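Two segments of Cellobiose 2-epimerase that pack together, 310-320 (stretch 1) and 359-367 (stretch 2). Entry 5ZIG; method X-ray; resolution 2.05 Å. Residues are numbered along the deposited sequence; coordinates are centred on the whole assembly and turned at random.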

# COMPACT_ATOMS: atom_id res chain seq x y z
N ASP A 310 -10.63 -8.72 -15.52
CA ASP A 310 -9.54 -9.62 -15.15
C ASP A 310 -9.95 -10.29 -13.85
O ASP A 310 -9.99 -9.64 -12.80
CB ASP A 310 -8.23 -8.85 -15.00
CG ASP A 310 -7.08 -9.74 -14.53
OD1 ASP A 310 -7.27 -10.96 -14.42
OD2 ASP A 310 -5.97 -9.23 -14.27
N ARG A 311 -10.27 -11.57 -13.91
CA ARG A 311 -10.81 -12.24 -12.74
C ARG A 311 -9.74 -12.91 -11.91
O ARG A 311 -10.06 -13.66 -10.98
CB ARG A 311 -11.89 -13.25 -13.16
CG ARG A 311 -13.11 -12.55 -13.72
CD ARG A 311 -13.96 -13.46 -14.58
NE ARG A 311 -15.22 -12.81 -14.94
CZ ARG A 311 -15.57 -12.50 -16.19
NH1 ARG A 311 -14.76 -12.79 -17.18
NH2 ARG A 311 -16.73 -11.91 -16.43
N ALA A 312 -8.47 -12.64 -12.22
CA ALA A 312 -7.40 -13.09 -11.36
C ALA A 312 -7.64 -12.59 -9.94
O ALA A 312 -8.00 -11.43 -9.71
CB ALA A 312 -6.05 -12.58 -11.87
N ARG A 313 -7.42 -13.48 -9.01
CA ARG A 313 -7.52 -13.20 -7.63
C ARG A 313 -6.11 -12.94 -7.16
O ARG A 313 -5.40 -13.84 -6.88
CB ARG A 313 -8.18 -14.35 -6.87
CG ARG A 313 -9.64 -14.17 -6.60
CD ARG A 313 -10.42 -13.75 -7.79
NE ARG A 313 -11.82 -13.83 -7.60
CZ ARG A 313 -12.73 -13.66 -8.52
NH1 ARG A 313 -12.42 -13.37 -9.76
NH2 ARG A 313 -13.98 -13.79 -8.20
N VAL A 314 -5.79 -11.66 -7.09
CA VAL A 314 -4.49 -11.13 -6.74
C VAL A 314 -4.31 -10.84 -5.25
O VAL A 314 -5.16 -10.30 -4.63
CB VAL A 314 -4.19 -9.90 -7.61
CG1 VAL A 314 -2.91 -9.22 -7.22
CG2 VAL A 314 -4.14 -10.29 -9.06
N TRP A 315 -3.21 -11.26 -4.72
CA TRP A 315 -2.87 -11.13 -3.33
C TRP A 315 -3.19 -9.79 -2.61
O TRP A 315 -3.87 -9.85 -1.64
CB TRP A 315 -1.46 -11.69 -3.01
CG TRP A 315 -0.43 -10.70 -2.74
CD1 TRP A 315 0.00 -10.30 -1.55
CD2 TRP A 315 0.16 -9.85 -3.68
NE1 TRP A 315 0.88 -9.31 -1.67
CE2 TRP A 315 1.00 -9.01 -2.99
CE3 TRP A 315 0.10 -9.75 -5.06
CZ2 TRP A 315 1.78 -8.08 -3.63
CZ3 TRP A 315 0.85 -8.85 -5.67
CH2 TRP A 315 1.69 -8.01 -4.97
N TRP A 316 -2.81 -8.65 -3.17
CA TRP A 316 -2.95 -7.39 -2.53
C TRP A 316 -4.36 -6.92 -2.51
O TRP A 316 -4.76 -6.30 -1.60
CB TRP A 316 -1.98 -6.35 -3.11
CG TRP A 316 -2.34 -5.80 -4.39
CD1 TRP A 316 -2.01 -6.27 -5.57
CD2 TRP A 316 -3.12 -4.65 -4.62
NE1 TRP A 316 -2.52 -5.52 -6.53
CE2 TRP A 316 -3.20 -4.49 -5.98
CE3 TRP A 316 -3.74 -3.72 -3.81
CZ2 TRP A 316 -3.89 -3.47 -6.54
CZ3 TRP A 316 -4.42 -2.70 -4.38
CH2 TRP A 316 -4.50 -2.59 -5.71
N VAL A 317 -5.10 -7.26 -3.52
CA VAL A 317 -6.45 -6.90 -3.67
C VAL A 317 -7.30 -7.55 -2.54
O VAL A 317 -8.16 -6.94 -1.99
CB VAL A 317 -6.91 -7.32 -5.07
CG1 VAL A 317 -8.39 -7.18 -5.26
CG2 VAL A 317 -6.20 -6.53 -6.13
N GLN A 318 -7.00 -8.81 -2.24
CA GLN A 318 -7.72 -9.55 -1.23
C GLN A 318 -7.35 -8.99 0.11
O GLN A 318 -8.20 -8.77 0.93
CB GLN A 318 -7.45 -11.06 -1.32
CG GLN A 318 -7.59 -11.65 -2.68
CD GLN A 318 -8.79 -11.20 -3.48
OE1 GLN A 318 -9.88 -11.23 -3.05
NE2 GLN A 318 -8.54 -10.83 -4.72
N ALA A 319 -6.06 -8.76 0.29
CA ALA A 319 -5.56 -8.22 1.49
C ALA A 319 -6.21 -6.88 1.78
O ALA A 319 -6.68 -6.67 2.84
CB ALA A 319 -4.08 -8.06 1.42
N GLU A 320 -6.25 -6.02 0.79
CA GLU A 320 -6.84 -4.70 1.02
C GLU A 320 -8.34 -4.78 1.21
O GLU A 320 -8.92 -3.97 1.95
CB GLU A 320 -6.52 -3.76 -0.14
CG GLU A 320 -5.05 -3.42 -0.26
CD GLU A 320 -4.51 -2.88 1.01
OE1 GLU A 320 -5.30 -2.24 1.75
OE2 GLU A 320 -3.31 -3.09 1.29
N GLU A 359 5.43 -17.89 1.79
CA GLU A 359 4.69 -16.66 1.59
C GLU A 359 3.31 -16.84 0.97
O GLU A 359 2.65 -17.78 1.19
CB GLU A 359 5.53 -15.67 0.77
CG GLU A 359 5.76 -14.31 1.35
CD GLU A 359 4.74 -13.31 0.88
OE1 GLU A 359 3.98 -13.55 -0.03
OE2 GLU A 359 4.71 -12.26 1.44
N TRP A 360 2.91 -15.89 0.18
CA TRP A 360 1.67 -15.89 -0.52
C TRP A 360 1.85 -15.85 -2.04
O TRP A 360 2.74 -15.24 -2.53
CB TRP A 360 0.82 -14.67 -0.13
CG TRP A 360 0.34 -14.50 1.32
CD1 TRP A 360 0.80 -15.12 2.42
CD2 TRP A 360 -0.66 -13.62 1.78
NE1 TRP A 360 0.17 -14.71 3.50
CE2 TRP A 360 -0.75 -13.79 3.14
CE3 TRP A 360 -1.49 -12.71 1.17
CZ2 TRP A 360 -1.65 -13.08 3.91
CZ3 TRP A 360 -2.36 -12.03 1.93
CH2 TRP A 360 -2.43 -12.22 3.28
N PHE A 361 1.02 -16.57 -2.76
CA PHE A 361 1.02 -16.46 -4.21
C PHE A 361 0.68 -15.04 -4.63
O PHE A 361 -0.05 -14.33 -3.94
CB PHE A 361 0.03 -17.46 -4.81
CG PHE A 361 0.46 -18.91 -4.62
CD1 PHE A 361 -0.35 -19.82 -3.94
CD2 PHE A 361 1.68 -19.35 -5.12
CE1 PHE A 361 0.06 -21.15 -3.77
CE2 PHE A 361 2.09 -20.67 -4.95
CZ PHE A 361 1.27 -21.57 -4.28
N TRP A 362 1.27 -14.60 -5.75
CA TRP A 362 0.85 -13.33 -6.36
C TRP A 362 -0.64 -13.35 -6.70
O TRP A 362 -1.34 -12.35 -6.54
CB TRP A 362 1.67 -13.06 -7.62
CG TRP A 362 1.21 -11.83 -8.36
CD1 TRP A 362 0.08 -11.70 -9.12
CD2 TRP A 362 1.88 -10.57 -8.42
NE1 TRP A 362 -0.00 -10.43 -9.63
CE2 TRP A 362 1.10 -9.72 -9.22
CE3 TRP A 362 3.08 -10.09 -7.87
CZ2 TRP A 362 1.45 -8.40 -9.48
CZ3 TRP A 362 3.43 -8.76 -8.13
CH2 TRP A 362 2.62 -7.94 -8.93
N ALA A 363 -1.13 -14.49 -7.21
CA ALA A 363 -2.51 -14.58 -7.68
C ALA A 363 -2.90 -16.05 -7.88
O ALA A 363 -2.06 -16.92 -8.12
CB ALA A 363 -2.71 -13.80 -8.98
N VAL A 364 -4.21 -16.29 -7.75
CA VAL A 364 -4.81 -17.59 -7.99
C VAL A 364 -6.08 -17.40 -8.82
O VAL A 364 -6.59 -16.29 -8.97
CB VAL A 364 -5.09 -18.32 -6.67
CG1 VAL A 364 -3.81 -18.62 -5.92
CG2 VAL A 364 -5.94 -17.40 -5.78
N THR A 365 -6.59 -18.50 -9.36
CA THR A 365 -7.84 -18.44 -10.11
C THR A 365 -8.98 -18.21 -9.13
O THR A 365 -8.80 -18.39 -7.92
CB THR A 365 -8.07 -19.75 -10.88
OG1 THR A 365 -8.15 -20.84 -9.96
CG2 THR A 365 -6.93 -20.00 -11.83
N PRO A 366 -10.17 -17.81 -9.61
CA PRO A 366 -11.31 -17.67 -8.68
C PRO A 366 -11.54 -18.93 -7.87
O PRO A 366 -12.01 -18.86 -6.73
CB PRO A 366 -12.50 -17.38 -9.62
CG PRO A 366 -11.88 -16.86 -10.88
CD PRO A 366 -10.57 -17.56 -11.01
N GLU A 367 -11.16 -20.08 -8.43
CA GLU A 367 -11.22 -21.35 -7.73
C GLU A 367 -10.09 -21.55 -6.73
O GLU A 367 -10.23 -22.40 -5.83
CB GLU A 367 -11.22 -22.49 -8.76
CG GLU A 367 -12.43 -22.50 -9.69
CD GLU A 367 -12.40 -21.37 -10.71
OE1 GLU A 367 -11.30 -20.87 -11.01
OE2 GLU A 367 -13.48 -20.96 -11.19

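The backbone contact is a short antiparallel ladder. Arg 313 and Val 364 form a hydrogen-bonded pair, their CA atoms 5.2 Å apart: Arg 313 N donates to Val 364 O at 2.9 Å (155° at the hydrogen), and Val 364 N returns a bond to Arg 313 O at 2.9 Å (162°). Val 314 and Ala 363 make the adjoining non-hydrogen-bonded pair, with CA atoms 4.1 Å apart. A third bond, Trp 315 N to Trp 362 O, is 2.8 Å long and nearly linear at 173°, so the pairing extends to the first residue of the helix, for which Val 314 is the N-cap. Two CA-H...O contacts supplement these bonds: Ala 363 CA lies 3.1 Å from Arg 313 O, and Val 314 CA lies 3.4 Å from Trp 362 O. Both carbonyl oxygens thus receive an N-H and a CA-H.

Apolar contacts follow the alternation of the strands. On one face, Val 314 CG2 meets Ala 363 CB at 3.8 Å; on the other, Arg 313 CB approaches Val 364 CG2 at 3.9 Å. Beyond the ladder, Trp 315 CD1 packs 3.9 Å from Trp 360 CE3, and one helical turn later Ala 319 CB reaches Trp 360 CZ3 at 4.4 Å.

The aromatic pair is edge-to-face. Trp 315 directs its ring edge at the face of Trp 362, with six-membered ring centroids 4.5 Å apart, planes inclined at 51°, and Trp 315 CZ3 3.4 Å from Trp 362 CE3. The CA-to-CB bond of Trp 362 points away from stretch 1, yet its indole comes nearer.

At the exposed end, Pro 366 CG sits over one face of the Arg 313 guanidinium, 3.7 Å from Arg 313 NH1. That nitrogen also donates to Arg 311 O at 2.7 Å (153°), a bond within stretch 1.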